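Local coordinates for DUF2666 domain-containing protein (Pyrococcus furiosus, PDB 3V68) that is of unknown function but, as a DUF2666 family protein, probably binds double-stranded DNA, at residues E68-L73 and E203-I208; E113-F118 and Q210-F215; L58-E63 and R80-L85; G49-V54 and K95-V100; N38-K43 and A168-T173. All blocks are in the same frame, centred on the assembly; numbering follows the deposited sequence.

Contact 1. Residues E68-L73 and E203-I208; sequences EKLKAL and EEIKEI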
# COMPACT_ATOMS: atom_id res chain seq x y z
N GLU A 68 20.86 -6.54 -1.42
CA GLU A 68 21.21 -6.64 -0.01
C GLU A 68 20.06 -6.21 0.89
O GLU A 68 19.83 -6.81 1.94
CB GLU A 68 22.46 -5.81 0.29
CG GLU A 68 23.72 -6.41 -0.30
CD GLU A 68 24.97 -5.60 0.00
OE1 GLU A 68 25.00 -4.39 -0.33
OE2 GLU A 68 25.92 -6.18 0.55
N LYS A 69 19.33 -5.18 0.46
CA LYS A 69 18.16 -4.70 1.20
C LYS A 69 17.07 -5.77 1.24
O LYS A 69 16.45 -5.99 2.29
CB LYS A 69 17.63 -3.40 0.61
CG LYS A 69 18.54 -2.20 0.86
CD LYS A 69 17.95 -0.94 0.27
CE LYS A 69 18.76 0.28 0.66
NZ LYS A 69 18.24 1.50 -0.02
N LEU A 70 16.84 -6.42 0.11
CA LEU A 70 15.86 -7.50 0.03
C LEU A 70 16.21 -8.66 0.96
O LEU A 70 15.35 -9.17 1.68
CB LEU A 70 15.68 -7.98 -1.42
CG LEU A 70 15.07 -6.97 -2.39
CD1 LEU A 70 15.05 -7.54 -3.80
CD2 LEU A 70 13.66 -6.57 -1.98
N LYS A 71 17.48 -9.07 0.95
CA LYS A 71 17.95 -10.10 1.87
C LYS A 71 17.74 -9.68 3.33
O LYS A 71 17.34 -10.50 4.16
CB LYS A 71 19.43 -10.43 1.59
CG LYS A 71 20.00 -11.58 2.44
CD LYS A 71 19.64 -12.95 1.88
CE LYS A 71 20.26 -14.09 2.68
NZ LYS A 71 21.76 -14.05 2.68
N ALA A 72 17.99 -8.42 3.64
CA ALA A 72 17.79 -7.91 4.99
C ALA A 72 16.31 -7.95 5.38
O ALA A 72 15.97 -8.37 6.48
CB ALA A 72 18.34 -6.51 5.14
N LEU A 73 15.43 -7.55 4.47
CA LEU A 73 14.00 -7.48 4.76
C LEU A 73 13.36 -8.84 5.07
O LEU A 73 12.37 -8.91 5.81
CB LEU A 73 13.25 -6.77 3.63
CG LEU A 73 13.39 -5.25 3.57
CD1 LEU A 73 12.94 -4.73 2.20
CD2 LEU A 73 12.63 -4.54 4.68
N GLU A 203 21.90 -15.51 -4.23
CA GLU A 203 22.03 -15.82 -5.66
C GLU A 203 20.69 -15.71 -6.39
O GLU A 203 20.62 -15.15 -7.48
CB GLU A 203 22.68 -17.20 -5.89
CG GLU A 203 22.04 -18.38 -5.15
CD GLU A 203 22.75 -18.73 -3.85
OE1 GLU A 203 22.83 -19.94 -3.54
OE2 GLU A 203 23.22 -17.82 -3.14
N GLU A 204 19.63 -16.23 -5.76
CA GLU A 204 18.30 -16.23 -6.36
C GLU A 204 17.64 -14.85 -6.32
O GLU A 204 16.89 -14.49 -7.24
CB GLU A 204 17.41 -17.27 -5.69
CG GLU A 204 16.21 -17.65 -6.53
CD GLU A 204 15.55 -18.93 -6.08
OE1 GLU A 204 15.02 -19.65 -6.96
OE2 GLU A 204 15.55 -19.23 -4.87
N ILE A 205 17.91 -14.09 -5.26
CA ILE A 205 17.48 -12.70 -5.17
C ILE A 205 18.07 -11.89 -6.33
O ILE A 205 17.37 -11.13 -7.00
CB ILE A 205 17.86 -12.07 -3.79
CG1 ILE A 205 17.05 -12.73 -2.67
CG2 ILE A 205 17.64 -10.55 -3.80
CD1 ILE A 205 17.48 -12.35 -1.25
N LYS A 206 19.37 -12.08 -6.58
CA LYS A 206 20.04 -11.44 -7.70
C LYS A 206 19.35 -11.79 -9.03
O LYS A 206 19.08 -10.91 -9.84
CB LYS A 206 21.51 -11.89 -7.74
CG LYS A 206 22.40 -11.09 -8.69
CD LYS A 206 23.84 -11.61 -8.69
CE LYS A 206 24.53 -11.40 -7.35
NZ LYS A 206 25.91 -11.98 -7.33
N GLU A 207 19.06 -13.07 -9.22
CA GLU A 207 18.40 -13.53 -10.44
C GLU A 207 17.01 -12.93 -10.64
O GLU A 207 16.66 -12.52 -11.75
CB GLU A 207 18.33 -15.06 -10.45
CG GLU A 207 19.68 -15.72 -10.70
CD GLU A 207 19.74 -17.15 -10.20
OE1 GLU A 207 18.71 -17.70 -9.75
OE2 GLU A 207 20.85 -17.74 -10.25
N ILE A 208 16.22 -12.88 -9.57
CA ILE A 208 14.85 -12.40 -9.72
C ILE A 208 14.78 -10.88 -9.92
O ILE A 208 13.93 -10.39 -10.66
CB ILE A 208 13.88 -12.91 -8.60
CG1 ILE A 208 12.43 -12.84 -9.09
CG2 ILE A 208 14.10 -12.17 -7.27
CD1 ILE A 208 11.38 -13.35 -8.11

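Contact 2. Residues E113-F118 and Q210-F215; sequences ELPIEF and QLFREF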
# COMPACT_ATOMS: atom_id res chain seq x y z
N GLU A 113 14.07 2.56 -4.64
CA GLU A 113 14.85 1.52 -5.33
C GLU A 113 14.04 0.85 -6.45
O GLU A 113 14.60 0.33 -7.42
CB GLU A 113 15.31 0.45 -4.35
CG GLU A 113 16.17 0.94 -3.17
CD GLU A 113 17.66 0.80 -3.42
OE1 GLU A 113 18.07 0.02 -4.30
OE2 GLU A 113 18.44 1.48 -2.71
N LEU A 114 12.72 0.85 -6.30
CA LEU A 114 11.81 0.14 -7.20
C LEU A 114 10.55 0.97 -7.47
O LEU A 114 10.22 1.86 -6.68
CB LEU A 114 11.41 -1.21 -6.58
CG LEU A 114 12.43 -2.34 -6.52
CD1 LEU A 114 11.95 -3.41 -5.56
CD2 LEU A 114 12.69 -2.93 -7.90
N PRO A 115 9.83 0.68 -8.57
CA PRO A 115 8.57 1.37 -8.81
C PRO A 115 7.46 0.81 -7.90
O PRO A 115 6.65 -0.02 -8.32
CB PRO A 115 8.29 1.10 -10.29
CG PRO A 115 8.95 -0.21 -10.55
CD PRO A 115 10.18 -0.23 -9.69
N ILE A 116 7.48 1.26 -6.65
CA ILE A 116 6.54 0.82 -5.62
C ILE A 116 5.31 1.72 -5.62
O ILE A 116 4.17 1.25 -5.76
CB ILE A 116 7.22 0.84 -4.22
CG1 ILE A 116 8.44 -0.10 -4.17
CG2 ILE A 116 6.21 0.52 -3.12
CD1 ILE A 116 8.17 -1.54 -4.64
N GLU A 117 5.53 3.02 -5.47
CA GLU A 117 4.47 3.99 -5.66
C GLU A 117 4.08 4.01 -7.13
O GLU A 117 4.90 3.77 -8.01
CB GLU A 117 4.92 5.39 -5.21
CG GLU A 117 5.15 5.49 -3.71
CD GLU A 117 5.47 6.89 -3.24
OE1 GLU A 117 6.41 7.51 -3.77
OE2 GLU A 117 4.78 7.38 -2.32
N PHE A 118 2.80 4.26 -7.38
CA PHE A 118 2.31 4.45 -8.74
C PHE A 118 2.66 5.85 -9.24
O PHE A 118 3.05 6.70 -8.46
CB PHE A 118 0.80 4.20 -8.77
CG PHE A 118 0.43 2.76 -8.62
CD1 PHE A 118 0.24 1.97 -9.74
CD2 PHE A 118 0.31 2.19 -7.35
CE1 PHE A 118 -0.09 0.61 -9.61
CE2 PHE A 118 -0.02 0.83 -7.22
CZ PHE A 118 -0.21 0.05 -8.35
N GLN A 210 17.14 -9.20 -11.50
CA GLN A 210 17.53 -9.07 -12.89
C GLN A 210 16.36 -9.35 -13.83
O GLN A 210 16.13 -8.61 -14.79
CB GLN A 210 18.72 -9.98 -13.20
CG GLN A 210 19.26 -9.85 -14.61
CD GLN A 210 19.86 -8.48 -14.90
OE1 GLN A 210 20.36 -7.80 -14.00
NE2 GLN A 210 19.82 -8.08 -16.16
N LEU A 211 15.61 -10.42 -13.54
CA LEU A 211 14.43 -10.74 -14.33
C LEU A 211 13.41 -9.60 -14.29
O LEU A 211 12.83 -9.24 -15.32
CB LEU A 211 13.80 -12.06 -13.87
CG LEU A 211 12.65 -12.58 -14.74
CD1 LEU A 211 13.11 -12.89 -16.16
CD2 LEU A 211 11.99 -13.80 -14.12
N PHE A 212 13.20 -9.02 -13.11
CA PHE A 212 12.34 -7.85 -13.02
C PHE A 212 12.85 -6.69 -13.89
O PHE A 212 12.06 -6.04 -14.58
CB PHE A 212 12.18 -7.37 -11.57
CG PHE A 212 11.73 -5.94 -11.49
CD1 PHE A 212 10.38 -5.62 -11.64
CD2 PHE A 212 12.66 -4.91 -11.34
CE1 PHE A 212 9.97 -4.29 -11.63
CE2 PHE A 212 12.25 -3.59 -11.32
CZ PHE A 212 10.90 -3.28 -11.46
N ARG A 213 14.15 -6.43 -13.85
CA ARG A 213 14.72 -5.32 -14.62
C ARG A 213 14.57 -5.51 -16.13
O ARG A 213 14.47 -4.53 -16.87
CB ARG A 213 16.18 -5.08 -14.25
CG ARG A 213 16.37 -4.61 -12.83
CD ARG A 213 17.72 -3.94 -12.67
NE ARG A 213 18.07 -3.75 -11.26
CZ ARG A 213 17.62 -2.76 -10.50
NH1 ARG A 213 16.79 -1.85 -10.99
NH2 ARG A 213 18.01 -2.68 -9.24
N GLU A 214 14.52 -6.76 -16.57
CA GLU A 214 14.34 -7.08 -17.97
C GLU A 214 12.89 -7.09 -18.42
O GLU A 214 12.61 -7.27 -19.61
CB GLU A 214 14.99 -8.43 -18.28
CG GLU A 214 16.50 -8.40 -18.15
CD GLU A 214 17.11 -9.77 -17.99
OE1 GLU A 214 18.35 -9.84 -17.92
OE2 GLU A 214 16.35 -10.77 -17.93
N PHE A 215 11.96 -6.89 -17.48
CA PHE A 215 10.54 -6.91 -17.80
C PHE A 215 10.18 -5.69 -18.63
O PHE A 215 10.39 -4.55 -18.21
CB PHE A 215 9.68 -6.99 -16.53
CG PHE A 215 8.20 -6.86 -16.79
CD1 PHE A 215 7.44 -7.95 -17.21
CD2 PHE A 215 7.56 -5.64 -16.60
CE1 PHE A 215 6.07 -7.83 -17.45
CE2 PHE A 215 6.19 -5.51 -16.82
CZ PHE A 215 5.44 -6.60 -17.25

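Contact 3. Residues L58-E63 and R80-L85; sequences LSIKIE and RQIGRL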
# COMPACT_ATOMS: atom_id res chain seq x y z
N LEU A 58 10.50 2.82 11.42
CA LEU A 58 11.08 3.56 10.30
C LEU A 58 12.53 3.98 10.56
O LEU A 58 13.19 4.52 9.67
CB LEU A 58 10.20 4.76 9.94
CG LEU A 58 8.74 4.46 9.55
CD1 LEU A 58 7.97 5.75 9.30
CD2 LEU A 58 8.65 3.53 8.34
N SER A 59 13.01 3.73 11.78
CA SER A 59 14.40 3.99 12.14
C SER A 59 15.30 2.76 11.95
O SER A 59 16.52 2.84 12.14
CB SER A 59 14.51 4.49 13.58
OG SER A 59 13.87 5.75 13.73
N ILE A 60 14.70 1.63 11.57
CA ILE A 60 15.46 0.41 11.29
C ILE A 60 16.36 0.63 10.08
O ILE A 60 15.90 1.11 9.04
CB ILE A 60 14.54 -0.83 11.07
CG1 ILE A 60 13.79 -1.18 12.36
CG2 ILE A 60 15.34 -2.04 10.57
CD1 ILE A 60 12.72 -2.24 12.19
N LYS A 61 17.64 0.28 10.22
CA LYS A 61 18.61 0.50 9.16
C LYS A 61 18.74 -0.73 8.26
O LYS A 61 19.06 -1.83 8.73
CB LYS A 61 19.96 0.94 9.72
CG LYS A 61 19.93 2.29 10.46
CD LYS A 61 20.09 3.50 9.54
CE LYS A 61 18.80 3.90 8.83
NZ LYS A 61 17.69 4.27 9.76
N ILE A 62 18.46 -0.52 6.98
CA ILE A 62 18.59 -1.56 5.97
C ILE A 62 19.61 -1.05 4.95
O ILE A 62 19.31 -0.17 4.13
CB ILE A 62 17.23 -1.87 5.29
CG1 ILE A 62 16.13 -2.17 6.32
CG2 ILE A 62 17.38 -3.01 4.29
CD1 ILE A 62 16.25 -3.50 7.05
N GLU A 63 20.82 -1.60 5.01
CA GLU A 63 21.95 -1.09 4.24
C GLU A 63 22.20 -1.85 2.94
O GLU A 63 21.81 -3.02 2.81
CB GLU A 63 23.23 -1.13 5.10
CG GLU A 63 23.24 -0.16 6.28
CD GLU A 63 23.66 1.25 5.90
OE1 GLU A 63 24.15 1.45 4.77
OE2 GLU A 63 23.50 2.16 6.74
N ARG A 80 12.82 -10.17 13.93
CA ARG A 80 12.94 -10.00 15.39
C ARG A 80 12.88 -8.52 15.79
O ARG A 80 12.21 -8.16 16.76
CB ARG A 80 14.23 -10.67 15.87
CG ARG A 80 14.44 -10.68 17.39
CD ARG A 80 15.41 -11.79 17.83
NE ARG A 80 16.56 -11.96 16.93
CZ ARG A 80 16.69 -12.94 16.04
NH1 ARG A 80 15.75 -13.87 15.91
NH2 ARG A 80 17.77 -13.00 15.26
N GLN A 81 13.58 -7.67 15.03
CA GLN A 81 13.54 -6.22 15.24
C GLN A 81 12.12 -5.67 15.14
O GLN A 81 11.71 -4.86 15.97
CB GLN A 81 14.44 -5.49 14.23
CG GLN A 81 15.94 -5.62 14.47
CD GLN A 81 16.75 -4.84 13.45
OE1 GLN A 81 17.23 -5.39 12.47
NE2 GLN A 81 16.89 -3.53 13.68
N ILE A 82 11.38 -6.11 14.12
CA ILE A 82 10.01 -5.68 13.93
C ILE A 82 9.11 -6.15 15.07
O ILE A 82 8.30 -5.38 15.59
CB ILE A 82 9.45 -6.15 12.55
CG1 ILE A 82 10.23 -5.48 11.42
CG2 ILE A 82 7.96 -5.83 12.43
CD1 ILE A 82 9.97 -6.08 10.03
N GLY A 83 9.26 -7.42 15.47
CA GLY A 83 8.49 -8.00 16.56
C GLY A 83 8.61 -7.20 17.84
O GLY A 83 7.63 -7.01 18.56
N ARG A 84 9.82 -6.72 18.11
CA ARG A 84 10.09 -5.92 19.30
C ARG A 84 9.39 -4.57 19.31
O ARG A 84 9.27 -3.92 20.36
CB ARG A 84 11.59 -5.76 19.51
CG ARG A 84 12.20 -7.02 20.06
CD ARG A 84 13.69 -7.00 20.13
NE ARG A 84 14.14 -8.15 20.90
CZ ARG A 84 15.36 -8.66 20.88
NH1 ARG A 84 16.30 -8.12 20.11
NH2 ARG A 84 15.65 -9.71 21.64
N LEU A 85 8.93 -4.14 18.14
CA LEU A 85 8.26 -2.85 18.01
C LEU A 85 6.74 -2.98 18.00
O LEU A 85 6.03 -1.98 17.88
CB LEU A 85 8.75 -2.14 16.74
CG LEU A 85 10.25 -1.79 16.71
CD1 LEU A 85 10.72 -1.59 15.29
CD2 LEU A 85 10.55 -0.55 17.56
O HOH W 1 18.65 -1.25 13.11
O HOH W 2 18.94 -4.14 10.75

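Contact 4. Residues G49-V54 and K95-V100; sequences GEKIDV and KLLVEV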
# COMPACT_ATOMS: atom_id res chain seq x y z
N GLY A 49 0.13 3.76 15.53
CA GLY A 49 0.85 4.03 16.78
C GLY A 49 0.34 3.40 18.07
O GLY A 49 1.09 3.28 19.04
N GLU A 50 -0.94 3.01 18.09
CA GLU A 50 -1.53 2.34 19.25
C GLU A 50 -0.94 0.94 19.44
O GLU A 50 -0.86 0.45 20.57
CB GLU A 50 -3.06 2.24 19.11
CG GLU A 50 -3.80 3.59 19.04
CD GLU A 50 -5.17 3.52 18.35
OE1 GLU A 50 -5.40 2.60 17.53
OE2 GLU A 50 -6.01 4.41 18.61
N LYS A 51 -0.51 0.32 18.34
CA LYS A 51 -0.07 -1.08 18.34
C LYS A 51 1.36 -1.30 17.85
O LYS A 51 1.96 -2.34 18.11
CB LYS A 51 -1.03 -1.94 17.51
CG LYS A 51 -2.49 -1.96 17.98
CD LYS A 51 -2.62 -2.35 19.45
CE LYS A 51 -2.04 -3.73 19.73
NZ LYS A 51 -2.36 -4.18 21.11
N ILE A 52 1.90 -0.32 17.12
CA ILE A 52 3.24 -0.43 16.54
C ILE A 52 4.02 0.85 16.82
O ILE A 52 3.51 1.95 16.63
CB ILE A 52 3.18 -0.69 14.99
CG1 ILE A 52 2.46 -2.02 14.69
CG2 ILE A 52 4.58 -0.69 14.36
CD1 ILE A 52 1.96 -2.15 13.24
N ASP A 53 5.25 0.69 17.30
CA ASP A 53 6.15 1.83 17.50
C ASP A 53 6.69 2.23 16.13
O ASP A 53 7.73 1.74 15.70
CB ASP A 53 7.29 1.44 18.45
CG ASP A 53 8.26 2.58 18.73
OD1 ASP A 53 8.17 3.66 18.09
OD2 ASP A 53 9.15 2.39 19.58
N VAL A 54 5.96 3.12 15.45
CA VAL A 54 6.29 3.48 14.07
C VAL A 54 7.59 4.26 13.93
O VAL A 54 8.36 4.03 13.00
CB VAL A 54 5.12 4.21 13.38
CG1 VAL A 54 5.50 4.64 11.96
CG2 VAL A 54 3.89 3.31 13.34
N LYS A 95 1.39 -11.74 15.30
CA LYS A 95 1.77 -12.16 13.96
C LYS A 95 1.10 -11.29 12.89
O LYS A 95 1.74 -10.88 11.93
CB LYS A 95 1.43 -13.65 13.73
CG LYS A 95 2.01 -14.23 12.44
CD LYS A 95 1.70 -15.72 12.28
CE LYS A 95 2.28 -16.25 10.97
NZ LYS A 95 1.89 -17.67 10.68
N LEU A 96 -0.19 -11.00 13.09
CA LEU A 96 -0.95 -10.14 12.17
C LEU A 96 -0.35 -8.74 12.08
O LEU A 96 -0.20 -8.19 10.98
CB LEU A 96 -2.41 -10.06 12.60
CG LEU A 96 -3.26 -11.34 12.53
CD1 LEU A 96 -4.59 -11.09 13.18
CD2 LEU A 96 -3.43 -11.81 11.08
N LEU A 97 0.01 -8.19 13.23
CA LEU A 97 0.57 -6.83 13.30
C LEU A 97 2.00 -6.75 12.79
O LEU A 97 2.38 -5.76 12.17
CB LEU A 97 0.46 -6.27 14.72
CG LEU A 97 -0.96 -6.01 15.24
CD1 LEU A 97 -0.95 -5.79 16.74
CD2 LEU A 97 -1.61 -4.82 14.52
N VAL A 98 2.79 -7.80 13.04
CA VAL A 98 4.15 -7.89 12.49
C VAL A 98 4.14 -7.83 10.96
O VAL A 98 4.96 -7.15 10.35
CB VAL A 98 4.92 -9.14 13.01
CG1 VAL A 98 6.17 -9.41 12.19
CG2 VAL A 98 5.29 -8.96 14.47
N GLU A 99 3.20 -8.54 10.33
CA GLU A 99 3.09 -8.51 8.88
C GLU A 99 2.73 -7.11 8.35
O GLU A 99 3.27 -6.67 7.32
CB GLU A 99 2.08 -9.55 8.38
CG GLU A 99 2.16 -9.77 6.87
CD GLU A 99 1.16 -10.79 6.35
OE1 GLU A 99 0.26 -11.21 7.10
OE2 GLU A 99 1.29 -11.16 5.16
N VAL A 100 1.85 -6.41 9.07
CA VAL A 100 1.50 -5.03 8.75
C VAL A 100 2.73 -4.12 8.86
O VAL A 100 3.02 -3.36 7.93
CB VAL A 100 0.36 -4.51 9.66
CG1 VAL A 100 0.17 -2.99 9.52
CG2 VAL A 100 -0.93 -5.24 9.32

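Contact 5. Residues N38-K43 and A168-T173; sequences NTVSSK and ASINET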
# COMPACT_ATOMS: atom_id res chain seq x y z
N ASN A 38 -0.98 6.21 -3.51
CA ASN A 38 0.22 6.83 -2.95
C ASN A 38 -0.09 7.62 -1.68
O ASN A 38 0.65 7.56 -0.70
CB ASN A 38 0.86 7.77 -3.98
CG ASN A 38 1.38 7.03 -5.21
OD1 ASN A 38 1.61 5.82 -5.19
ND2 ASN A 38 1.58 7.78 -6.30
N THR A 39 -1.22 8.33 -1.71
CA THR A 39 -1.63 9.20 -0.60
C THR A 39 -2.01 8.40 0.64
O THR A 39 -1.49 8.66 1.72
CB THR A 39 -2.79 10.12 -1.04
OG1 THR A 39 -2.38 10.85 -2.20
CG2 THR A 39 -3.15 11.11 0.08
N VAL A 40 -2.92 7.44 0.49
CA VAL A 40 -3.37 6.68 1.65
C VAL A 40 -2.26 5.82 2.23
O VAL A 40 -2.15 5.67 3.45
CB VAL A 40 -4.67 5.89 1.40
CG1 VAL A 40 -5.78 6.82 0.94
CG2 VAL A 40 -4.47 4.75 0.39
N SER A 41 -1.41 5.27 1.36
CA SER A 41 -0.29 4.44 1.83
C SER A 41 0.69 5.24 2.66
O SER A 41 1.23 4.74 3.65
CB SER A 41 0.42 3.79 0.65
OG SER A 41 -0.42 2.85 0.00
N SER A 42 0.90 6.50 2.28
CA SER A 42 1.82 7.38 3.00
C SER A 42 1.31 7.74 4.40
O SER A 42 2.10 8.04 5.29
CB SER A 42 2.09 8.66 2.19
OG SER A 42 1.02 9.58 2.28
N LYS A 43 -0.01 7.71 4.57
CA LYS A 43 -0.64 8.11 5.83
C LYS A 43 -0.92 6.97 6.80
O LYS A 43 -1.11 7.22 7.99
CB LYS A 43 -1.94 8.87 5.56
CG LYS A 43 -1.74 10.25 4.93
CD LYS A 43 -1.08 11.23 5.90
CE LYS A 43 -0.96 12.61 5.27
NZ LYS A 43 -0.26 13.56 6.18
N ALA A 168 -5.95 1.27 4.36
CA ALA A 168 -5.39 0.07 3.73
C ALA A 168 -6.38 -0.56 2.74
O ALA A 168 -5.97 -1.00 1.66
CB ALA A 168 -4.96 -0.94 4.79
N SER A 169 -7.65 -0.58 3.12
CA SER A 169 -8.72 -1.10 2.26
C SER A 169 -8.88 -0.26 0.99
O SER A 169 -9.06 -0.81 -0.10
CB SER A 169 -10.04 -1.16 3.03
OG SER A 169 -11.02 -1.87 2.28
N ILE A 170 -8.80 1.06 1.14
CA ILE A 170 -8.87 1.96 -0.01
C ILE A 170 -7.68 1.73 -0.93
O ILE A 170 -7.83 1.67 -2.15
CB ILE A 170 -8.95 3.44 0.43
CG1 ILE A 170 -10.33 3.71 1.05
CG2 ILE A 170 -8.69 4.39 -0.75
CD1 ILE A 170 -10.41 4.99 1.86
N ASN A 171 -6.49 1.55 -0.34
CA ASN A 171 -5.31 1.25 -1.13
C ASN A 171 -5.49 -0.03 -1.94
O ASN A 171 -5.13 -0.09 -3.11
CB ASN A 171 -4.08 1.14 -0.23
CG ASN A 171 -2.80 0.90 -1.01
OD1 ASN A 171 -2.10 -0.10 -0.80
ND2 ASN A 171 -2.49 1.82 -1.91
N GLU A 172 -6.07 -1.04 -1.31
CA GLU A 172 -6.33 -2.32 -1.98
C GLU A 172 -7.25 -2.15 -3.17
O GLU A 172 -7.02 -2.74 -4.22
CB GLU A 172 -6.86 -3.35 -0.99
CG GLU A 172 -5.76 -3.89 -0.09
CD GLU A 172 -6.28 -4.55 1.16
OE1 GLU A 172 -7.48 -4.39 1.49
OE2 GLU A 172 -5.47 -5.24 1.82
N THR A 173 -8.29 -1.33 -3.02
CA THR A 173 -9.19 -1.03 -4.13
C THR A 173 -8.42 -0.39 -5.29
O THR A 173 -8.58 -0.79 -6.45
CB THR A 173 -10.34 -0.12 -3.69
OG1 THR A 173 -11.23 -0.87 -2.85
CG2 THR A 173 -11.12 0.43 -4.90

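Contact 1. Residues E68-L73 and E203-I208
No flat group takes part where L70 and K71 meet I205. No ring, amide or carboxylate offers a face or an edge here, and the touching atoms are all aliphatic carbons, the CA of K71 among them. This is apolar packing between helix 66-73 and helix 202-213, which lie in the first and second DUF2666 ranges. I205 does the work. Its CG2 methyl stands anti to the backbone N, while CG1 lies beside that N (chi1 -67°), and the two branches diverge to separate partners. The CG2 branch goes to L70, with I205 CG2 at 4.0 Å from L70 CD1. The L70 and I205 side chains meet at a slant. The other branch ends in I205 CD1, which settles against the base of K71, 3.9 Å from K71 CA. The K71 chain bends at chi2 (81°) and comes past the same methyl, with K71 CD at 3.9 Å from I205 CD1. These two side chains cross at about a right angle. L70 and I205 are buried, and L70 also rests on L110 and L230. K69, on another side of helix 66-73, forms a salt bridge with E113. No hydrogen bond crosses between the segments. The contact therefore depends on shape and burial. The lysine closes its edge with methylenes, while its amino group lies beyond, with a weak ion pair to E202 at most.

Contact 2. Residues E113-F118 and Q210-F215
L114 and P115 meet F212 over a wide backbone gap: the nearest CA atoms, L114 CA and R213 CA, are 9.7 Å apart. P115 is the centre of an inverse gamma turn, closed by a weak bond from I116 N to L114 O. The turn brings two neighbouring side chains to one phenyl ring. F212 has CG anti to its backbone N (chi1 160°), and this carries the ring from helix 202-213 toward the loop. Both partners meet the ring obliquely, at its far end. L114 CD2 lies 3.5 Å from F212 CE2, a close approach. The pyrrolidine comes from the opposite direction to the phenylalanine side chain, with P115 CD at 3.6 Å from F212 CZ. P115 CG is close behind, 3.7 Å from F212 CZ. Replacing F212 by an alanine would probably leave L114 CD2 and the proline ring without their common partner and open a gap between loop and helix. Near the end of the segment 210-215, Q210 NE2 bonds E214 OE1 at 2.9 Å. The bond is nearly straight (169°) and meets the carboxylate from above its plane. The contact sits between helices 66-73 and 219-231. L114 packs on L66 of the first, P115 lies on R223 of the second, and F212 also touches F193.

Contact 3. Residues L58-E63 and R80-L85
I60 reaches from the loop after helix 54-58 to three side chains of the segment 80-85: Q81, I82 and L85. Its CG1 is anti to the carbonyl carbon (chi1 -66°) and the branch beyond is extended, which sends CD1 out to that segment. There I60 CD1 lies 3.7 Å from L85 CD1, the two side chains sliding past each other in opposite directions. I82 is met at about a right angle, with I60 CD1 at 4.2 Å from I82 CG1. CG2 of I60, with CG1 behind it, meets the amide of Q81, with I60 CG2 at 3.8 Å from Q81 NE2. The Q81 chain is extended beyond CG, which lays NE2 against I60 and lets both amide atoms meet bridging waters. One water accepts from Q81 NE2 at 2.9 Å and, weakly, from K61 N. The other donates to Q81 OE1 at 2.7 Å and also to K61 O. Q81 is thus linked through water to K61 O and, more weakly, to K61 N. An alanine in place of I60 would probably leave I82 and L85 without their apolar partner and the Q81 amide without the carbons it rests on. K61 itself folds back, its NZ bonding S59 O from above the carbonyl plane. Beyond this, I82 packs on A101 and L105 of helix 91-110. I62 touches I109 of the same helix and A72 of helix 66-73.

Contact 4. Residues G49-V54 and K95-V100
K51 and I52 lie against L97 and V100 of helix 91-110. The close part is at L97. Its CD1 methyl is touched twice by one lysine, at 3.8 Å from K51 CE and at 3.9 Å from K51 CB. The K51 chain bends at chi2 (-54°) and chi3 (-59°), and this curls its methylenes over the leucine. Beside it, I52 points CD1 at the helix backbone, 3.8 Å from L97 O. The fit is looser one turn on, where I52 CD1 stands 4.2 Å from V100 CG1. Against the tight methylene contact stands the far end of the same lysine, a partly exposed residue. Its NZ turns away from helix 91-110, bonds Y247 OH and M87 O and makes a salt bridge with E88. One side chain thus joins an apolar patch to a polar cluster. D53, next along, caps the start of helix 54-58 through G56 N. Helix 241-248 adds cover, with Y247 on L97 and both N243 and L244 on V100.

Contact 5. Residues N38-K43 and A168-T173
In a roughly antiparallel pair of buried helices near the centre of the chain, V40 and S41 of helix 26-43 face I170 and N171 of helix 160-181. The axes of the short segments approach to 8.8 Å, at 150° between their directions. I170 also touches I137 and F139, which joins the pair to the four-stranded antiparallel sheet. The valine CG2 sits between its backbone N and carbonyl carbon and rests against N171 CB, at 3.7 Å from V40 CG2. The other methyl serves the isoleucine: V40 CG1 is 4.2 Å from I170 CG2, and the side chains cross at about a right angle. All four residues are buried. S41 OG is satisfied within its own helix by S37 O, and N171 ND2 makes a weak hydrogen bond to S37 OG. S41 OG and N171 ND2 are 3.0 Å apart, but the angle is too poor for a hydrogen bond.

Overall arrangement
Contacts 1, 2, 4 and 5 are buried, and contact 5 lies nearest the centre of the chain, with polar residues among its buried ones. Contact 3 is only partly buried and is the one with bridging waters between its segments. Contacts 1 and 2 share helix 202-213, contact 1 made by aliphatic groups and contact 2 by a phenyl ring. The salt bridge between K69 and E113 connects them. Contact 4 ends in a lysine turned to polar partners. Contacts 3 and 4 stay within one DUF2666 range and share a probable hydrogen bond from D53 N to L85 O. Another, between N38 ND2 and F118 O, joins contacts 2 and 5. Contacts 1, 2 and 5 span both ranges.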